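PDB 5YU3: lysine cyclodeaminase from Streptomyces pristinaespiralis, which catalyses the NAD-dependent cyclisation of L-lysine with loss of ammonia, probably to L-pipecolate, and also recognises L-ornithine and L-2,4-diaminobutyrate. Local coordinates for residues L141-T146 with V204-T209; G106-L111 with V328-H333. One frame throughout, in Å; residues are numbered along the deposited sequence.

Contact 1 of 2, residues L141-T146 with V204-T209; sequences LGLIGT and VISTAT. With NAD (nicotinamide-adenine-dinucleotide), chain F.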
ATOM      1  N   LEU A 141      -2.881 -26.124 -26.268  1.00 18.73           N
ATOM      2  CA  LEU A 141      -2.456 -25.454 -25.049  1.00 18.79           C
ATOM      3  C   LEU A 141      -2.409 -26.459 -23.909  1.00 18.18           C
ATOM      4  O   LEU A 141      -3.286 -27.323 -23.790  1.00 21.32           O
ATOM      5  CB  LEU A 141      -3.405 -24.298 -24.695  1.00 17.51           C
ATOM      6  CG  LEU A 141      -3.277 -23.653 -23.305  1.00 17.77           C
ATOM      7  CD1 LEU A 141      -1.973 -22.869 -23.224  1.00 17.80           C
ATOM      8  CD2 LEU A 141      -4.475 -22.734 -23.026  1.00 19.33           C
ATOM      9  N   GLY A 142      -1.377 -26.357 -23.082  1.00 16.69           N
ATOM     10  CA  GLY A 142      -1.300 -27.097 -21.834  1.00 16.34           C
ATOM     11  C   GLY A 142      -1.516 -26.150 -20.666  1.00 16.77           C
ATOM     12  O   GLY A 142      -1.024 -25.018 -20.681  1.00 16.46           O
ATOM     13  N   LEU A 143      -2.269 -26.611 -19.666  1.00 15.17           N
ATOM     14  CA  LEU A 143      -2.468 -25.855 -18.431  1.00 18.47           C
ATOM     15  C   LEU A 143      -2.133 -26.750 -17.253  1.00 18.37           C
ATOM     16  O   LEU A 143      -2.725 -27.822 -17.102  1.00 19.02           O
ATOM     17  CB  LEU A 143      -3.911 -25.335 -18.299  1.00 17.53           C
ATOM     18  CG  LEU A 143      -4.393 -24.360 -19.376  1.00 18.02           C
ATOM     19  CD1 LEU A 143      -5.880 -24.069 -19.194  1.00 17.27           C
ATOM     20  CD2 LEU A 143      -3.584 -23.047 -19.394  1.00 17.98           C
ATOM     21  N   ILE A 144      -1.185 -26.321 -16.420  1.00 14.69           N
ATOM     22  CA  ILE A 144      -0.916 -26.973 -15.144  1.00 16.96           C
ATOM     23  C   ILE A 144      -1.416 -26.043 -14.051  1.00 17.60           C
ATOM     24  O   ILE A 144      -0.933 -24.909 -13.926  1.00 17.79           O
ATOM     25  CB  ILE A 144       0.576 -27.286 -14.946  1.00 17.05           C
ATOM     26  CG1 ILE A 144       1.162 -27.970 -16.184  1.00 24.08           C
ATOM     27  CG2 ILE A 144       0.753 -28.128 -13.675  1.00 17.15           C
ATOM     28  CD1 ILE A 144       0.743 -29.390 -16.319  1.00 23.46           C
ATOM     29  N   GLY A 145      -2.375 -26.523 -13.256  1.00 16.61           N
ATOM     30  CA  GLY A 145      -3.173 -25.643 -12.424  1.00 17.71           C
ATOM     31  C   GLY A 145      -4.405 -25.178 -13.182  1.00 16.62           C
ATOM     32  O   GLY A 145      -4.286 -24.501 -14.206  1.00 15.73           O
ATOM     33  N   THR A 146      -5.590 -25.587 -12.725  1.00 15.55           N
ATOM     34  CA  THR A 146      -6.827 -25.190 -13.384  1.00 16.88           C
ATOM     35  C   THR A 146      -7.717 -24.463 -12.386  1.00 19.07           C
ATOM     36  O   THR A 146      -8.898 -24.798 -12.225  1.00 19.04           O
ATOM     37  CB  THR A 146      -7.556 -26.396 -13.995  1.00 18.33           C
ATOM     38  OG1 THR A 146      -7.912 -27.326 -12.972  1.00 19.11           O
ATOM     39  CG2 THR A 146      -6.666 -27.087 -15.025  1.00 20.19           C
ATOM     40  N   VAL A 204       2.047 -24.638 -26.422  1.00 16.69           N
ATOM     41  CA  VAL A 204       2.236 -23.565 -25.454  1.00 14.99           C
ATOM     42  C   VAL A 204       1.662 -24.064 -24.135  1.00 15.49           C
ATOM     43  O   VAL A 204       0.682 -24.811 -24.125  1.00 17.01           O
ATOM     44  CB  VAL A 204       1.566 -22.262 -25.946  1.00 15.03           C
ATOM     45  CG1 VAL A 204       0.156 -22.542 -26.424  1.00 21.57           C
ATOM     46  CG2 VAL A 204       1.580 -21.178 -24.858  1.00 17.00           C
ATOM     47  N   ILE A 205       2.302 -23.712 -23.024  1.00 14.45           N
ATOM     48  CA  ILE A 205       1.855 -24.136 -21.701  1.00 14.51           C
ATOM     49  C   ILE A 205       1.775 -22.899 -20.821  1.00 16.80           C
ATOM     50  O   ILE A 205       2.628 -22.013 -20.926  1.00 16.44           O
ATOM     51  CB  ILE A 205       2.807 -25.183 -21.073  1.00 16.47           C
ATOM     52  CG1 ILE A 205       2.746 -26.507 -21.850  1.00 17.10           C
ATOM     53  CG2 ILE A 205       2.487 -25.426 -19.579  1.00 15.89           C
ATOM     54  CD1 ILE A 205       3.837 -27.510 -21.456  1.00 18.58           C
ATOM     55  N   SER A 206       0.755 -22.830 -19.965  1.00 15.58           N
ATOM     56  CA  SER A 206       0.748 -21.912 -18.828  1.00 13.95           C
ATOM     57  C   SER A 206       0.724 -22.724 -17.541  1.00 16.99           C
ATOM     58  O   SER A 206      -0.124 -23.608 -17.374  1.00 17.34           O
ATOM     59  CB  SER A 206      -0.463 -20.952 -18.863  1.00 13.51           C
ATOM     60  OG  SER A 206      -0.341 -20.017 -19.908  1.00 14.78           O
ATOM     61  N   THR A 207       1.656 -22.433 -16.633  1.00 14.60           N
ATOM     62  CA  THR A 207       1.614 -22.981 -15.283  1.00 12.94           C
ATOM     63  C   THR A 207       1.108 -21.895 -14.345  1.00 16.05           C
ATOM     64  O   THR A 207       1.620 -20.773 -14.361  1.00 17.66           O
ATOM     65  CB  THR A 207       2.987 -23.501 -14.822  1.00 18.01           C
ATOM     66  OG1 THR A 207       3.928 -22.423 -14.726  1.00 17.40           O
ATOM     67  CG2 THR A 207       3.527 -24.535 -15.810  1.00 15.98           C
ATOM     68  N   ALA A 208       0.076 -22.218 -13.554  1.00 13.10           N
ATOM     69  CA  ALA A 208      -0.531 -21.219 -12.670  1.00 14.90           C
ATOM     70  C   ALA A 208      -1.125 -22.002 -11.500  1.00 16.59           C
ATOM     71  O   ALA A 208      -2.332 -22.277 -11.440  1.00 16.41           O
ATOM     72  CB  ALA A 208      -1.588 -20.369 -13.384  1.00 15.97           C
ATOM     73  N   THR A 209      -0.244 -22.404 -10.580  1.00 14.75           N
ATOM     74  CA  THR A 209      -0.604 -23.270  -9.473  1.00 14.17           C
ATOM     75  C   THR A 209      -0.398 -22.556  -8.149  1.00 14.74           C
ATOM     76  O   THR A 209       0.367 -21.593  -8.052  1.00 16.18           O
ATOM     77  CB  THR A 209       0.258 -24.543  -9.449  1.00 15.89           C
ATOM     78  OG1 THR A 209       1.562 -24.196  -8.955  1.00 16.24           O
ATOM     79  CG2 THR A 209       0.386 -25.129 -10.847  1.00 15.44           C
TER
HETATM   80  PA  NAD F 402      -6.229 -20.781  -7.520  1.00 17.23           P
HETATM   81  O1A NAD F 402      -6.192 -21.210  -6.087  1.00 14.49           O
HETATM   82  O2A NAD F 402      -7.536 -20.328  -8.141  1.00 17.31           O
HETATM   83  O5B NAD F 402      -5.725 -22.012  -8.425  1.00 16.86           O
HETATM   84  C5B NAD F 402      -4.458 -22.625  -8.158  1.00 15.14           C
HETATM   85  C4B NAD F 402      -4.600 -24.090  -8.544  1.00 18.06           C
HETATM   86  O4B NAD F 402      -3.320 -24.722  -8.469  1.00 17.93           O
HETATM   87  C3B NAD F 402      -5.505 -24.849  -7.569  1.00 16.62           C
HETATM   88  O3B NAD F 402      -6.625 -25.424  -8.278  1.00 19.53           O
HETATM   89  C2B NAD F 402      -4.601 -25.926  -6.993  1.00 17.75           C
HETATM   90  O2B NAD F 402      -5.256 -27.170  -6.759  1.00 20.57           O
HETATM   91  C1B NAD F 402      -3.562 -26.070  -8.083  1.00 18.05           C
HETATM   92  N9A NAD F 402      -2.274 -26.684  -7.694  1.00 17.83           N
HETATM   93  C8A NAD F 402      -1.597 -26.559  -6.530  1.00 19.93           C
HETATM   94  N7A NAD F 402      -0.427 -27.273  -6.583  1.00 17.46           N
HETATM   95  C5A NAD F 402      -0.368 -27.851  -7.806  1.00 17.36           C
HETATM   96  C6A NAD F 402       0.561 -28.732  -8.539  1.00 17.08           C
HETATM   97  N6A NAD F 402       1.716 -29.151  -7.970  1.00 19.49           N
HETATM   98  N1A NAD F 402       0.232 -29.080  -9.803  1.00 18.69           N
HETATM   99  C2A NAD F 402      -0.903 -28.685 -10.410  1.00 19.09           C
HETATM  100  N3A NAD F 402      -1.804 -27.896  -9.801  1.00 17.27           N
HETATM  101  C4A NAD F 402      -1.587 -27.458  -8.530  1.00 18.51           C
HETATM  102  O3  NAD F 402      -5.123 -19.602  -7.689  1.00 15.95           O
HETATM  103  PN  NAD F 402      -4.884 -18.670  -8.967  1.00 15.48           P
HETATM  104  O1N NAD F 402      -5.153 -19.481 -10.213  1.00 15.26           O
HETATM  105  O2N NAD F 402      -5.616 -17.365  -8.735  1.00 14.77           O
HETATM  106  O5D NAD F 402      -3.311 -18.335  -8.851  1.00 15.95           O
HETATM  107  C5D NAD F 402      -2.339 -19.322  -9.197  1.00 17.58           C
HETATM  108  C4D NAD F 402      -0.945 -18.704  -9.082  1.00 13.84           C
HETATM  109  O4D NAD F 402      -0.843 -17.570  -9.943  1.00 15.61           O
HETATM  110  C3D NAD F 402      -0.665 -18.189  -7.681  1.00 17.91           C
HETATM  111  O3D NAD F 402       0.727 -18.424  -7.373  1.00 17.09           O
HETATM  112  C2D NAD F 402      -0.875 -16.697  -7.811  1.00 15.50           C
HETATM  113  O2D NAD F 402      -0.214 -15.943  -6.786  1.00 16.79           O
HETATM  114  C1D NAD F 402      -0.304 -16.477  -9.196  1.00 16.39           C
HETATM  115  N1N NAD F 402      -0.679 -15.219  -9.831  1.00 15.63           N
HETATM  116  C2N NAD F 402       0.213 -14.646 -10.651  1.00 16.08           C
HETATM  117  C3N NAD F 402      -0.070 -13.446 -11.289  1.00 16.30           C
HETATM  118  C7N NAD F 402       0.951 -12.860 -12.206  1.00 16.72           C
HETATM  119  O7N NAD F 402       0.837 -11.716 -12.595  1.00 15.43           O
HETATM  120  N7N NAD F 402       1.961 -13.645 -12.618  1.00 14.79           N
HETATM  121  C4N NAD F 402      -1.317 -12.841 -11.107  1.00 17.82           C
HETATM  122  C5N NAD F 402      -2.232 -13.479 -10.271  1.00 15.91           C
HETATM  123  C6N NAD F 402      -1.897 -14.680  -9.644  1.00 16.73           C
HETATM  124  O   HOH W   1      -2.697 -22.694 -15.907  1.00 18.82           O
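Two central strands of a Rossmann-type parallel sheet, 140-144 and 204-207, lie in register and lead at their C-terminal ends into loops that hold NAD. Four backbone hydrogen bonds run along the pair, from Gly142 N to Val204 O (2.8 Å), Ser206 N to Gly142 O, Ile144 N to Ser206 O, and Ala208 N to Ile144 O, the last almost linear at the donor (170°) and at the carbonyl. On one face, the side chains of Leu141 and Val204 cross at a slant, CD1 of Leu141 lying 3.9 Å from CG1 of Val204, and CD2 of Leu143 reaches CB of Ser206. On the other, Ile144 and Thr207 lie side by side. Ile144 turns its CG2 branch anti to the backbone N (CG1 at chi1 -48°), and this methyl meets NAD C2A at 3.7 Å. Thr209 CG2 approaches both Ile144 O (3.4 Å) and NAD N3A (3.7 Å); Ile144 and Thr209 thus both touch the adenine, one from each segment. At Gly145, with phi 90°, a CB would collide with Ala208 O. Helix 148-160 covers the Leu141 and Ser206 face, helix 195-201 packs under Ile144 and Ile205, and strands 165-169 and 229-232 flank the pair.

Contact 2 of 2, residues G106-L111 with V328-H333; sequences GALTAL and VGIEHH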
ATOM      1  N   GLY A 106      -2.506  14.218  -3.779  1.00 18.08           N
ATOM      2  CA  GLY A 106      -2.556  13.021  -2.969  1.00 16.13           C
ATOM      3  C   GLY A 106      -3.932  12.415  -2.767  1.00 16.64           C
ATOM      4  O   GLY A 106      -4.029  11.330  -2.176  1.00 18.73           O
ATOM      5  N   ALA A 107      -4.997  13.054  -3.252  1.00 16.10           N
ATOM      6  CA  ALA A 107      -6.341  12.618  -2.896  1.00 19.75           C
ATOM      7  C   ALA A 107      -6.691  11.284  -3.549  1.00 17.61           C
ATOM      8  O   ALA A 107      -6.332  11.028  -4.699  1.00 18.50           O
ATOM      9  CB  ALA A 107      -7.368  13.674  -3.298  1.00 18.01           C
ATOM     10  N   LEU A 108      -7.426  10.451  -2.816  1.00 18.11           N
ATOM     11  CA  LEU A 108      -7.959   9.200  -3.365  1.00 18.42           C
ATOM     12  C   LEU A 108      -9.061   9.520  -4.376  1.00 19.37           C
ATOM     13  O   LEU A 108     -10.125  10.014  -3.998  1.00 18.90           O
ATOM     14  CB  LEU A 108      -8.489   8.329  -2.228  1.00 17.92           C
ATOM     15  CG  LEU A 108      -9.248   7.058  -2.613  1.00 19.03           C
ATOM     16  CD1 LEU A 108      -8.287   6.075  -3.282  1.00 18.93           C
ATOM     17  CD2 LEU A 108      -9.930   6.408  -1.401  1.00 18.30           C
ATOM     18  N   THR A 109      -8.822   9.247  -5.665  1.00 18.22           N
ATOM     19  CA  THR A 109      -9.784   9.628  -6.699  1.00 18.80           C
ATOM     20  C   THR A 109     -10.641   8.475  -7.208  1.00 21.13           C
ATOM     21  O   THR A 109     -11.755   8.717  -7.686  1.00 18.67           O
ATOM     22  CB  THR A 109      -9.084  10.275  -7.902  1.00 20.06           C
ATOM     23  OG1 THR A 109      -8.115   9.373  -8.454  1.00 22.22           O
ATOM     24  CG2 THR A 109      -8.393  11.599  -7.510  1.00 19.47           C
ATOM     25  N   ALA A 110     -10.164   7.236  -7.132  1.00 16.14           N
ATOM     26  CA  ALA A 110     -10.932   6.122  -7.669  1.00 18.12           C
ATOM     27  C   ALA A 110     -10.525   4.833  -6.970  1.00 20.17           C
ATOM     28  O   ALA A 110      -9.373   4.673  -6.544  1.00 18.21           O
ATOM     29  CB  ALA A 110     -10.745   6.007  -9.187  1.00 19.34           C
ATOM     30  N   LEU A 111     -11.492   3.923  -6.842  1.00 17.42           N
ATOM     31  CA  LEU A 111     -11.301   2.653  -6.150  1.00 17.90           C
ATOM     32  C   LEU A 111     -12.181   1.594  -6.804  1.00 20.61           C
ATOM     33  O   LEU A 111     -13.365   1.848  -7.031  1.00 18.89           O
ATOM     34  CB  LEU A 111     -11.662   2.803  -4.665  1.00 18.96           C
ATOM     35  CG  LEU A 111     -11.664   1.530  -3.825  1.00 19.43           C
ATOM     36  CD1 LEU A 111     -10.257   0.964  -3.757  1.00 18.93           C
ATOM     37  CD2 LEU A 111     -12.193   1.840  -2.431  1.00 24.27           C
ATOM     38  N   VAL A 328     -18.323   8.737  -3.229  1.00 22.56           N
ATOM     39  CA  VAL A 328     -18.353   8.670  -1.774  1.00 25.53           C
ATOM     40  C   VAL A 328     -17.332   9.659  -1.232  1.00 25.78           C
ATOM     41  O   VAL A 328     -16.161   9.618  -1.620  1.00 21.01           O
ATOM     42  CB  VAL A 328     -18.060   7.252  -1.245  1.00 24.10           C
ATOM     43  CG1 VAL A 328     -18.272   7.209   0.259  1.00 24.48           C
ATOM     44  CG2 VAL A 328     -18.939   6.211  -1.938  1.00 23.76           C
ATOM     45  N   GLY A 329     -17.776  10.551  -0.350  1.00 23.12           N
ATOM     46  CA  GLY A 329     -16.833  11.401   0.350  1.00 23.64           C
ATOM     47  C   GLY A 329     -16.204  10.610   1.472  1.00 24.44           C
ATOM     48  O   GLY A 329     -16.840  10.397   2.508  1.00 25.06           O
ATOM     49  N   ILE A 330     -14.980  10.134   1.266  1.00 23.78           N
ATOM     50  CA  ILE A 330     -14.265   9.343   2.262  1.00 21.20           C
ATOM     51  C   ILE A 330     -13.247  10.187   3.013  1.00 20.76           C
ATOM     52  O   ILE A 330     -13.270  10.249   4.242  1.00 25.96           O
ATOM     53  CB  ILE A 330     -13.583   8.123   1.605  1.00 22.98           C
ATOM     54  CG1 ILE A 330     -14.603   7.289   0.810  1.00 22.35           C
ATOM     55  CG2 ILE A 330     -12.886   7.259   2.669  1.00 21.79           C
ATOM     56  CD1 ILE A 330     -13.967   6.153   0.005  1.00 24.12           C
ATOM     57  N   GLU A 331     -12.356  10.851   2.286  1.00 20.56           N
ATOM     58  CA  GLU A 331     -11.398  11.740   2.930  1.00 22.33           C
ATOM     59  C   GLU A 331     -12.114  12.916   3.574  1.00 24.73           C
ATOM     60  O   GLU A 331     -13.091  13.438   3.040  1.00 24.10           O
ATOM     61  CB  GLU A 331     -10.386  12.256   1.920  1.00 23.54           C
ATOM     62  CG  GLU A 331      -9.462  11.200   1.370  1.00 22.40           C
ATOM     63  CD  GLU A 331      -8.629  11.716   0.220  1.00 22.51           C
ATOM     64  OE1 GLU A 331      -8.956  12.810  -0.311  1.00 22.76           O
ATOM     65  OE2 GLU A 331      -7.655  11.028  -0.159  1.00 21.80           O
ATOM     66  N   HIS A 332     -11.615  13.328   4.732  1.00 20.41           N
ATOM     67  CA  HIS A 332     -12.089  14.529   5.398  1.00 23.19           C
ATOM     68  C   HIS A 332     -11.331  15.717   4.829  1.00 26.68           C
ATOM     69  O   HIS A 332     -10.099  15.786   4.944  1.00 22.95           O
ATOM     70  CB  HIS A 332     -11.882  14.418   6.906  1.00 21.14           C
ATOM     71  CG  HIS A 332     -12.198  15.670   7.653  1.00 29.86           C
ATOM     72  ND1 HIS A 332     -11.467  16.090   8.743  1.00 31.66           N
ATOM     73  CD2 HIS A 332     -13.174  16.591   7.472  1.00 28.41           C
ATOM     74  CE1 HIS A 332     -11.979  17.218   9.200  1.00 30.10           C
ATOM     75  NE2 HIS A 332     -13.014  17.544   8.447  1.00 34.94           N
ATOM     76  N   HIS A 333     -12.064  16.633   4.184  1.00 22.40           N
ATOM     77  CA  HIS A 333     -11.509  17.874   3.666  1.00 24.06           C
ATOM     78  C   HIS A 333     -12.053  19.037   4.488  1.00 27.68           C
ATOM     79  O   HIS A 333     -13.052  19.656   4.095  1.00 26.30           O
ATOM     80  CB  HIS A 333     -11.865  18.061   2.187  1.00 25.76           C
ATOM     81  CG  HIS A 333     -11.277  17.025   1.287  1.00 25.14           C
ATOM     82  ND1 HIS A 333     -11.699  16.843  -0.014  1.00 27.48           N
ATOM     83  CD2 HIS A 333     -10.299  16.111   1.497  1.00 26.59           C
ATOM     84  CE1 HIS A 333     -11.002  15.865  -0.567  1.00 28.22           C
ATOM     85  NE2 HIS A 333     -10.143  15.407   0.327  1.00 25.52           N
TER
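Glu331 reaches from the loop after strand 326-328 to the start of strand 108-113, laying its carboxylate against Ala107 and Leu108. Its CG stands anti to the carbonyl carbon (chi1 -67°) and the chain is extended beyond, which carries the two oxygens to different partners. OE2 takes the backbone N-H of Leu108 at 2.7 Å in a nearly straight bond (170° at the hydrogen), but the donor comes from above the carboxylate plane, well out of it. OE1 turns back to its own loop, accepting from His333 NE2 at 2.9 Å on its anti side; this oxygen lies close to the plane of the His333 ring. The methyl of Ala107 lies against the carboxylate, CB 3.5 Å from Glu331 OE1, while CB of Leu108 lies equally near OE2. Farther along, the Leu108 side chain brings CD2 to CD1 of Ile330 at 4.3 Å, a light apolar contact. An alanine in place of Glu331 would remove the carboxylate and would probably leave the buried Leu108 N-H without its acceptor and the His333 ring free to turn. The second subunit closes over this site: its Leu95 packs on Ala107 and Glu331, and its Arg8 NE hydrogen-bonds to the backbone O of Glu331. A carboxylate thus fastens a C-terminal loop to the beginning of a sheet strand at the dimer interface.

In the fold
The two contacts occupy opposite sides of the chain's centre, with centres 40 Å apart and nearest atoms about 25 Å apart, and they share no sheet. Contact 1 pairs neighbouring strands of the parallel NAD-binding sheet, whereas contact 2 joins a strand of the mixed sheet to the loop following that sheet's outermost strand 326-328. In chain order, residues 106-111 come first, then both segments of contact 1, and finally 328-333, so the chain passes through the whole parallel sheet before returning to the mixed one. Contact 2 ties the C-terminal loop back to the mixed sheet beside the second subunit, while contact 1 serves the cofactor.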